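Local coordinates for porin protein associated with imipenem resistance (Acinetobacter baumannii, PDB 4FUV), which spans the outer membrane as an eight-stranded beta barrel and is associated with imipenem resistance, probably through transport of ornithine and imipenem, at residues A[48-54]-A[68-73]; A[24-28]-A[214-219]; A[120-124]-A[197-201]. All blocks are in the same frame, centred on the assembly; numbering follows the deposited sequence.

From the N terminus, contact 2 opens first, at residues 24-28 on strand 20-26. Its partner 214-219 comes almost at the end of the chain, on strand 213-224, and this union of first and last strands closes the barrel. The other two contacts are nested inside that long loop. Contact 1 joins strands 42-56 and 64-81 within one hairpin and closes before contact 3 opens. Contact 3 sets the strand end and turn at 120-124 against helix 194-207, the element just before strand 213-224. Contacts 1 and 2 touch through Asn49, whose side-chain amide hydrogen-bonds both Lys218 and Glu24; contact 3 lies apart, its centre about 26 Å from that of contact 1.

Contact 1 (A[48-54]-A[68-73]); sequences YNGGDIS and LDMDNN. With C8E ((hydroxyethyloxy)tri(ethyloxy)octane), chain C.
Ile53 and Met70 form an antiparallel hydrogen-bonded pair between two strand segments whose axes approach to 4.5 Å and run at 154° to each other. Met70 N donates to Ile53 O at 3.0 Å, while the return bond from Ile53 N to Met70 O is weak. Further along, Asn72 N gives an almost straight bond to Gly51 O. Side chains alternate between two faces. On the face of Asp52 and Ser54, the hydroxyl OG of Ser54 donates to Asp69 OD1 at 2.7 Å, approaching from above the carboxylate plane. At the other end, Tyr48 has its ring anti to the backbone N (chi1 176°), which swings the phenol across Gly50, where there is no side chain in its way. Tyr48 OH then donates to Asn73 OD1 at 2.6 Å, in the carbonyl plane on a lone pair, and the amide stands 72° from the ring plane. A detergent tail, C8E of chain C, lies obliquely against this ring. On the opposite face, Ile53 CD1 packs on Met70 CB at 3.6 Å and also meets the methionine methyl. A water links Gly50 O with Asn72 OD1, while Asn72 ND2 bonds Asn106. Asn49 points to this same side, its amide giving to Glu24 and receiving from Lys218. The contact lies within the beta hairpin of strands 42-56 and 64-81 in the barrel wall: strand 29-37 pairs with the other edge of 48-54, and strand 95-114 flanks 68-73, touching Asp69, Met70 and Asn73.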
loop_
_atom_site.group_PDB
_atom_site.type_symbol
_atom_site.label_atom_id
_atom_site.label_comp_id
_atom_site.label_asym_id
_atom_site.label_seq_id
_atom_site.Cartn_x
_atom_site.Cartn_y
_atom_site.Cartn_z
ATOM N N TYR A 48 -23.429 -22.328 15.394
ATOM C CA TYR A 48 -23.754 -21.071 16.028
ATOM C C TYR A 48 -22.544 -20.171 15.973
ATOM O O TYR A 48 -21.430 -20.598 16.275
ATOM C CB TYR A 48 -24.163 -21.268 17.487
ATOM C CG TYR A 48 -24.425 -19.954 18.211
ATOM C CD1 TYR A 48 -25.642 -19.304 18.084
ATOM C CD2 TYR A 48 -23.451 -19.368 19.015
ATOM C CE1 TYR A 48 -25.893 -18.097 18.753
ATOM C CE2 TYR A 48 -23.683 -18.161 19.680
ATOM C CZ TYR A 48 -24.909 -17.526 19.539
ATOM O OH TYR A 48 -25.160 -16.335 20.205
ATOM N N ASN A 49 -22.770 -18.922 15.589
ATOM C CA ASN A 49 -21.742 -17.893 15.652
ATOM C C ASN A 49 -22.336 -16.744 16.450
ATOM O O ASN A 49 -23.382 -16.184 16.089
ATOM C CB ASN A 49 -21.365 -17.343 14.275
ATOM C CG ASN A 49 -20.658 -18.357 13.380
ATOM O OD1 ASN A 49 -20.669 -18.195 12.166
ATOM N ND2 ASN A 49 -20.046 -19.392 13.966
ATOM N N GLY A 50 -21.655 -16.378 17.513
ATOM C CA GLY A 50 -22.145 -15.316 18.368
ATOM C C GLY A 50 -20.983 -14.619 19.013
ATOM O O GLY A 50 -19.872 -14.627 18.482
ATOM N N GLY A 51 -21.246 -14.028 20.172
ATOM C CA GLY A 51 -20.246 -13.267 20.880
ATOM C C GLY A 51 -20.438 -11.792 20.616
ATOM O O GLY A 51 -21.423 -11.386 19.989
ATOM N N ASP A 52 -19.504 -10.992 21.115
ATOM C CA ASP A 52 -19.439 -9.576 20.784
ATOM C C ASP A 52 -18.093 -8.968 21.155
ATOM O O ASP A 52 -17.673 -9.020 22.315
ATOM C CB ASP A 52 -20.604 -8.783 21.392
ATOM C CG ASP A 52 -20.592 -8.775 22.899
ATOM O OD1 ASP A 52 -20.272 -9.821 23.500
ATOM O OD2 ASP A 52 -20.912 -7.713 23.480
ATOM N N ILE A 53 -17.418 -8.401 20.160
ATOM C CA ILE A 53 -16.091 -7.837 20.357
ATOM C C ILE A 53 -16.075 -6.311 20.252
ATOM O O ILE A 53 -16.919 -5.709 19.585
ATOM C CB ILE A 53 -15.057 -8.448 19.377
ATOM C CG1 ILE A 53 -14.735 -7.488 18.229
ATOM C CG2 ILE A 53 -15.551 -9.788 18.849
ATOM C CD1 ILE A 53 -15.756 -7.486 17.113
ATOM N N SER A 54 -15.106 -5.699 20.923
ATOM C CA SER A 54 -14.898 -4.262 20.840
ATOM C C SER A 54 -13.453 -3.961 20.478
ATOM O O SER A 54 -12.571 -4.014 21.330
ATOM C CB SER A 54 -15.269 -3.589 22.157
ATOM O OG SER A 54 -16.652 -3.741 22.410
ATOM N N LEU A 68 -14.570 -0.092 16.684
ATOM C CA LEU A 68 -15.553 -1.039 16.162
ATOM C C LEU A 68 -16.173 -1.898 17.270
ATOM O O LEU A 68 -15.467 -2.585 18.015
ATOM C CB LEU A 68 -14.900 -1.947 15.122
ATOM C CG LEU A 68 -15.713 -2.620 14.006
ATOM C CD1 LEU A 68 -14.795 -3.503 13.190
ATOM C CD2 LEU A 68 -16.890 -3.434 14.510
ATOM N N ASP A 69 -17.497 -1.855 17.365
ATOM C CA ASP A 69 -18.239 -2.796 18.191
ATOM C C ASP A 69 -19.051 -3.707 17.277
ATOM O O ASP A 69 -19.580 -3.273 16.248
ATOM C CB ASP A 69 -19.152 -2.068 19.180
ATOM C CG ASP A 69 -18.374 -1.297 20.233
ATOM O OD1 ASP A 69 -17.280 -1.760 20.619
ATOM O OD2 ASP A 69 -18.851 -0.228 20.673
ATOM N N MET A 70 -19.128 -4.981 17.640
ATOM C CA MET A 70 -19.872 -5.939 16.844
ATOM C C MET A 70 -20.535 -6.964 17.751
ATOM O O MET A 70 -19.902 -7.523 18.637
ATOM C CB MET A 70 -18.960 -6.622 15.827
ATOM C CG MET A 70 -19.650 -7.704 15.000
ATOM S SD MET A 70 -18.590 -8.473 13.754
ATOM C CE MET A 70 -17.638 -9.639 14.740
ATOM N N ASP A 71 -21.818 -7.210 17.520
ATOM C CA ASP A 71 -22.560 -8.189 18.298
ATOM C C ASP A 71 -23.226 -9.162 17.330
ATOM O O ASP A 71 -23.917 -8.744 16.405
ATOM C CB ASP A 71 -23.599 -7.481 19.174
ATOM C CG ASP A 71 -24.320 -8.422 20.113
ATOM O OD1 ASP A 71 -23.827 -9.549 20.340
ATOM O OD2 ASP A 71 -25.385 -8.030 20.633
ATOM N N ASN A 72 -22.999 -10.456 17.535
ATOM C CA ASN A 72 -23.514 -11.479 16.631
ATOM C C ASN A 72 -24.365 -12.522 17.361
ATOM O O ASN A 72 -24.145 -12.816 18.540
ATOM C CB ASN A 72 -22.371 -12.166 15.865
ATOM C CG ASN A 72 -21.303 -11.184 15.384
ATOM O OD1 ASN A 72 -20.372 -10.847 16.122
ATOM N ND2 ASN A 72 -21.428 -10.733 14.142
ATOM N N ASN A 73 -25.338 -13.075 16.647
ATOM C CA ASN A 73 -26.233 -14.080 17.202
ATOM C C ASN A 73 -26.859 -14.837 16.048
ATOM O O ASN A 73 -28.019 -14.626 15.701
ATOM C CB ASN A 73 -27.313 -13.428 18.074
ATOM C CG ASN A 73 -28.081 -14.443 18.910
ATOM O OD1 ASN A 73 -27.511 -15.411 19.426
ATOM N ND2 ASN A 73 -29.380 -14.232 19.042
HETATM C C1 C8E C . -25.438 -26.308 17.534
HETATM C C2 C8E C . -26.377 -25.144 17.222
HETATM C C3 C8E C . -27.116 -24.678 18.472
HETATM C C4 C8E C . -28.205 -23.652 18.165
HETATM C C5 C8E C . -27.999 -22.369 18.962
HETATM C C6 C8E C . -29.301 -21.713 19.419
HETATM C C7 C8E C . -29.158 -20.191 19.430
HETATM C C8 C8E C . -30.459 -19.500 19.818
HETATM O O9 C8E C . -30.428 -18.142 19.428
HETATM C C10 C8E C . -31.153 -17.898 18.242
HETATM O O HOH W 1 -18.275 -11.952 18.032
#

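Contact 2 (A[24-28]-A[214-219]); sequences EVGTT and LPVGKV. With C8E ((hydroxyethyloxy)tri(ethyloxy)octane), chain D; C8E ((hydroxyethyloxy)tri(ethyloxy)octane), chain F.
Val25 and Val219 form an antiparallel hydrogen-bonded pair where the first strand, 20-26, meets the last, 213-224, and closes the barrel, each backbone N donating to the other's O at 2.9 Å, with the strand axes at 145°. Their side chains stand side by side, Val25 CG1 lying 3.8 Å from Val219 CG2. Gly26 follows opposite Lys218 with the two CA atoms only 3.8 Å apart, a closeness that the bare glycine permits. Although strand 20-26 ends there, the pairing goes on for one more residue. Thr27 N donates to Gly217 O at 2.8 Å, and in return Gly217 N gives to the side-chain OG1 of Thr27, which takes the place of a backbone carbonyl. That OG1 sits between the backbone N and the carbonyl carbon (chi1 60°), leaving CG2 against the detergent C8E of chain D. On the other side of the sheet, Lys218 bends at chi3 to bring NZ to Glu24 OE2 at 3.1 Å, a salt bridge that meets the carboxylate from above its plane. Tyr76 and Asn49 also bond Glu24 OE2, Asn49 bonds Lys218 NZ as well, and Arg22 pairs with Glu24 OE1. The two faces thus differ sharply: Val219 and the Thr27 methyl meet detergent outside, whereas opposite charges compensate each other inside the barrel. Several bonds converge on one carboxylate oxygen, which would be expected to keep Glu24 ionised.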
loop_
_atom_site.group_PDB
_atom_site.type_symbol
_atom_site.label_atom_id
_atom_site.label_comp_id
_atom_site.label_asym_id
_atom_site.label_seq_id
_atom_site.Cartn_x
_atom_site.Cartn_y
_atom_site.Cartn_z
ATOM N N GLU A 24 -14.807 -22.336 15.387
ATOM C CA GLU A 24 -14.519 -21.363 14.355
ATOM C C GLU A 24 -14.615 -19.936 14.872
ATOM O O GLU A 24 -15.319 -19.648 15.844
ATOM C CB GLU A 24 -15.460 -21.563 13.157
ATOM C CG GLU A 24 -16.940 -21.238 13.444
ATOM C CD GLU A 24 -17.909 -22.068 12.596
ATOM O OE1 GLU A 24 -17.533 -23.184 12.165
ATOM O OE2 GLU A 24 -19.039 -21.607 12.349
ATOM N N VAL A 25 -13.881 -19.059 14.204
ATOM C CA VAL A 25 -13.880 -17.636 14.477
ATOM C C VAL A 25 -13.925 -16.926 13.125
ATOM O O VAL A 25 -13.205 -17.288 12.184
ATOM C CB VAL A 25 -12.634 -17.217 15.296
ATOM C CG1 VAL A 25 -11.336 -17.679 14.617
ATOM C CG2 VAL A 25 -12.619 -15.732 15.537
ATOM N N GLY A 26 -14.807 -15.947 13.003
ATOM C CA GLY A 26 -14.896 -15.226 11.749
ATOM C C GLY A 26 -15.627 -13.908 11.849
ATOM O O GLY A 26 -15.903 -13.410 12.947
ATOM N N THR A 27 -15.969 -13.352 10.693
ATOM C CA THR A 27 -16.534 -12.009 10.636
ATOM C C THR A 27 -17.982 -11.915 11.144
ATOM O O THR A 27 -18.492 -10.811 11.394
ATOM C CB THR A 27 -16.424 -11.414 9.214
ATOM O OG1 THR A 27 -17.130 -12.238 8.282
ATOM C CG2 THR A 27 -14.960 -11.313 8.782
ATOM N N THR A 28 -18.643 -13.061 11.298
ATOM C CA THR A 28 -19.973 -13.078 11.903
ATOM C C THR A 28 -19.942 -13.646 13.324
ATOM O O THR A 28 -20.953 -14.111 13.846
ATOM C CB THR A 28 -21.000 -13.847 11.057
ATOM O OG1 THR A 28 -20.514 -15.167 10.786
ATOM C CG2 THR A 28 -21.279 -13.116 9.745
ATOM N N LEU A 214 -24.459 -10.013 2.955
ATOM C CA LEU A 214 -23.535 -9.964 4.077
ATOM C C LEU A 214 -22.420 -10.969 3.806
ATOM O O LEU A 214 -22.653 -12.186 3.862
ATOM C CB LEU A 214 -24.255 -10.314 5.385
ATOM C CG LEU A 214 -23.386 -10.440 6.641
ATOM C CD1 LEU A 214 -22.713 -9.096 6.968
ATOM C CD2 LEU A 214 -24.185 -10.965 7.864
ATOM N N PRO A 215 -21.210 -10.473 3.503
ATOM C CA PRO A 215 -20.064 -11.343 3.211
ATOM C C PRO A 215 -19.542 -11.976 4.493
ATOM O O PRO A 215 -19.652 -11.370 5.560
ATOM C CB PRO A 215 -19.017 -10.380 2.629
ATOM C CG PRO A 215 -19.743 -9.071 2.401
ATOM C CD PRO A 215 -20.858 -9.049 3.391
ATOM N N VAL A 216 -18.993 -13.183 4.398
ATOM C CA VAL A 216 -18.537 -13.915 5.578
ATOM C C VAL A 216 -17.169 -14.527 5.335
ATOM O O VAL A 216 -16.922 -15.117 4.287
ATOM C CB VAL A 216 -19.489 -15.080 5.913
ATOM C CG1 VAL A 216 -19.095 -15.724 7.233
ATOM C CG2 VAL A 216 -20.914 -14.584 5.982
ATOM N N GLY A 217 -16.277 -14.371 6.297
ATOM C CA GLY A 217 -15.017 -15.083 6.288
ATOM C C GLY A 217 -14.819 -15.724 7.649
ATOM O O GLY A 217 -14.983 -15.055 8.674
ATOM N N LYS A 218 -14.482 -17.011 7.671
ATOM C CA LYS A 218 -14.216 -17.695 8.937
ATOM C C LYS A 218 -13.070 -18.698 8.811
ATOM O O LYS A 218 -12.804 -19.212 7.726
ATOM C CB LYS A 218 -15.491 -18.369 9.494
ATOM C CG LYS A 218 -16.101 -19.454 8.592
ATOM C CD LYS A 218 -17.346 -20.102 9.235
ATOM C CE LYS A 218 -18.403 -19.057 9.588
ATOM N NZ LYS A 218 -19.713 -19.656 9.979
ATOM N N VAL A 219 -12.387 -18.956 9.924
ATOM C CA VAL A 219 -11.383 -20.012 10.001
ATOM C C VAL A 219 -11.660 -20.844 11.253
ATOM O O VAL A 219 -12.408 -20.411 12.131
ATOM C CB VAL A 219 -9.944 -19.453 10.042
ATOM C CG1 VAL A 219 -9.584 -18.817 8.705
ATOM C CG2 VAL A 219 -9.793 -18.429 11.187
HETATM C C1 C8E D . -9.412 -16.530 5.766
HETATM C C2 C8E D . -10.810 -16.502 5.157
HETATM C C3 C8E D . -11.261 -15.062 4.948
HETATM C C5 C8E D . -14.515 -12.002 4.162
HETATM C C6 C8E D . -15.486 -10.888 3.784
HETATM C C7 C8E D . -15.225 -9.603 4.569
HETATM C C8 C8E D . -16.032 -9.509 5.861
HETATM O O9 C8E D . -16.667 -8.249 5.985
HETATM C C10 C8E D . -17.711 -8.276 6.940
HETATM C C11 C8E D . -18.167 -6.867 7.319
HETATM O O12 C8E D . -19.308 -6.516 6.566
HETATM C C13 C8E D . -20.169 -5.595 7.203
HETATM C C14 C8E D . -21.361 -5.390 6.279
HETATM O O15 C8E D . -20.937 -5.779 4.988
HETATM C C16 C8E D . -21.156 -4.817 3.978
HETATM C C17 C8E D . -21.115 -5.503 2.618
HETATM O O18 C8E D . -20.087 -4.929 1.846
HETATM C C4 C8E F . -5.807 -22.245 9.918
HETATM C C5 C8E F . -7.061 -22.044 10.759
HETATM C C6 C8E F . -6.860 -22.565 12.180
HETATM C C7 C8E F . -7.579 -21.675 13.190
HETATM O O9 C8E F . -11.118 -21.420 16.547
HETATM C C10 C8E F . -11.128 -21.240 17.948
HETATM C C11 C8E F . -12.258 -20.288 18.337
HETATM O O12 C8E F . -13.367 -20.980 18.882
HETATM C C13 C8E F . -14.088 -20.194 19.808
HETATM C C14 C8E F . -14.834 -21.088 20.790
HETATM C C16 C8E F . -18.314 -20.074 21.479
HETATM C C17 C8E F . -19.807 -20.150 21.177
HETATM O O18 C8E F . -20.518 -19.396 22.135
HETATM C C19 C8E F . -20.198 -18.025 22.089
HETATM C C20 C8E F . -21.171 -17.246 22.969
HETATM O O21 C8E F . -20.428 -16.424 23.841
HETATM O O HOH W 2 -19.193 -10.806 7.849
#

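Contact 3 (A[120-124]-A[197-201]); sequences FRVNN and AVNAE
A tight beta hairpin, strands 119-122 and 125-129 joined by a two-residue turn at Asn123 and Asn124, rests here on one side of helix 194-207. Both asparagines have positive phi, 51° and 65°, as in a type I' turn. The strand at 120-122 runs obliquely to the helix segment 197-201, their axes 9.2 Å apart at the closest, and the touching is done by the end of the strand and the start of the turn. Glu201 makes the polar link. Its chain extends beyond CG and carries OE1 to Asn123 N, a bond of 2.8 Å and nearly straight (170°), with the donor lying above the carboxylate plane. A water accepts from Asn124 N and makes a weak bond to the same OE1, so the carboxylate gathers both turn amides, one directly and one through solvent. Beside it, Val122 presses its CG1 branch onto the helix backbone at Ala197, reaching Ala197 CB at 3.7 Å and, more loosely, Val198 CG2. Asn123 has CG anti to its backbone N, and the amide is thereby laid over the methyl of Ala200, with ND2 3.2 Å from Ala200 CB. The polar use of that amide is with Gln192, which ND2 bonds. The small side chains of Ala197 and Ala200 let the turn come close to the helix. Phe127 of the partner strand touches both Val122 and Ala197, and Leu180 of strand 177-187 touches both Val198 and Glu201. The whole is a helix laid against a type I' hairpin, with a helix carboxylate holding the turn's backbone N-H, in a region well away from the first-to-last strand closure of the barrel.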
loop_
_atom_site.group_PDB
_atom_site.type_symbol
_atom_site.label_atom_id
_atom_site.label_comp_id
_atom_site.label_asym_id
_atom_site.label_seq_id
_atom_site.Cartn_x
_atom_site.Cartn_y
_atom_site.Cartn_z
ATOM N N PHE A 120 -10.574 13.923 5.414
ATOM C CA PHE A 120 -11.278 12.660 5.447
ATOM C C PHE A 120 -12.312 12.747 4.336
ATOM O O PHE A 120 -12.634 13.845 3.865
ATOM C CB PHE A 120 -11.940 12.436 6.813
ATOM C CG PHE A 120 -13.010 13.457 7.163
ATOM C CD1 PHE A 120 -12.663 14.728 7.599
ATOM C CD2 PHE A 120 -14.358 13.132 7.072
ATOM C CE1 PHE A 120 -13.637 15.659 7.916
ATOM C CE2 PHE A 120 -15.345 14.068 7.399
ATOM C CZ PHE A 120 -14.985 15.320 7.820
ATOM N N ARG A 121 -12.834 11.603 3.921
ATOM C CA ARG A 121 -13.683 11.535 2.727
ATOM C C ARG A 121 -15.031 10.921 3.080
ATOM O O ARG A 121 -15.085 9.896 3.760
ATOM C CB ARG A 121 -12.994 10.681 1.655
ATOM C CG ARG A 121 -13.614 10.715 0.265
ATOM C CD ARG A 121 -12.601 10.127 -0.743
ATOM N NE ARG A 121 -13.110 10.035 -2.112
ATOM C CZ ARG A 121 -13.228 11.061 -2.950
ATOM N NH1 ARG A 121 -12.898 12.289 -2.561
ATOM N NH2 ARG A 121 -13.690 10.863 -4.181
ATOM N N VAL A 122 -16.116 11.556 2.641
ATOM C CA VAL A 122 -17.458 11.037 2.901
ATOM C C VAL A 122 -18.274 11.096 1.615
ATOM O O VAL A 122 -18.382 12.155 0.987
ATOM C CB VAL A 122 -18.184 11.820 4.029
ATOM C CG1 VAL A 122 -19.566 11.228 4.290
ATOM C CG2 VAL A 122 -17.359 11.805 5.314
ATOM N N ASN A 123 -18.832 9.956 1.210
ATOM C CA ASN A 123 -19.587 9.879 -0.047
ATOM C C ASN A 123 -18.805 10.455 -1.241
ATOM O O ASN A 123 -19.346 11.224 -2.040
ATOM C CB ASN A 123 -20.933 10.600 0.104
ATOM C CG ASN A 123 -21.886 10.311 -1.038
ATOM O OD1 ASN A 123 -22.027 9.169 -1.465
ATOM N ND2 ASN A 123 -22.539 11.355 -1.548
ATOM N N ASN A 124 -17.528 10.096 -1.344
ATOM C CA ASN A 124 -16.678 10.515 -2.470
ATOM C C ASN A 124 -16.422 12.016 -2.528
ATOM O O ASN A 124 -16.129 12.568 -3.591
ATOM C CB ASN A 124 -17.236 10.010 -3.810
ATOM C CG ASN A 124 -17.377 8.500 -3.842
ATOM O OD1 ASN A 124 -16.545 7.783 -3.292
ATOM N ND2 ASN A 124 -18.446 8.014 -4.461
ATOM N N ALA A 197 -23.551 14.653 2.948
ATOM C CA ALA A 197 -22.641 13.610 2.518
ATOM C C ALA A 197 -22.864 12.383 3.417
ATOM O O ALA A 197 -22.987 11.260 2.924
ATOM C CB ALA A 197 -21.185 14.095 2.569
ATOM N N VAL A 198 -22.964 12.611 4.726
ATOM C CA VAL A 198 -23.193 11.514 5.677
ATOM C C VAL A 198 -24.498 10.755 5.403
ATOM O O VAL A 198 -24.505 9.525 5.311
ATOM C CB VAL A 198 -23.160 12.011 7.138
ATOM C CG1 VAL A 198 -23.724 10.966 8.067
ATOM C CG2 VAL A 198 -21.729 12.349 7.538
ATOM N N ASN A 199 -25.588 11.500 5.259
ATOM C CA ASN A 199 -26.891 10.961 4.852
ATOM C C ASN A 199 -26.890 10.287 3.484
ATOM O O ASN A 199 -27.647 9.346 3.253
ATOM C CB ASN A 199 -27.943 12.078 4.846
ATOM C CG ASN A 199 -28.269 12.566 6.233
ATOM O OD1 ASN A 199 -28.039 11.858 7.214
ATOM N ND2 ASN A 199 -28.819 13.777 6.329
ATOM N N ALA A 200 -26.068 10.793 2.569
ATOM C CA ALA A 200 -25.932 10.163 1.264
ATOM C C ALA A 200 -25.363 8.766 1.449
ATOM O O ALA A 200 -25.843 7.814 0.840
ATOM C CB ALA A 200 -25.035 10.968 0.368
ATOM N N GLU A 201 -24.352 8.654 2.308
ATOM C CA GLU A 201 -23.725 7.364 2.594
ATOM C C GLU A 201 -24.671 6.399 3.306
ATOM O O GLU A 201 -24.691 5.218 2.999
ATOM C CB GLU A 201 -22.432 7.539 3.379
ATOM C CG GLU A 201 -21.200 7.447 2.481
ATOM C CD GLU A 201 -19.915 7.421 3.268
ATOM O OE1 GLU A 201 -18.831 7.527 2.658
ATOM O OE2 GLU A 201 -19.992 7.291 4.503
HETATM O O HOH W 3 -16.384 7.935 0.225
#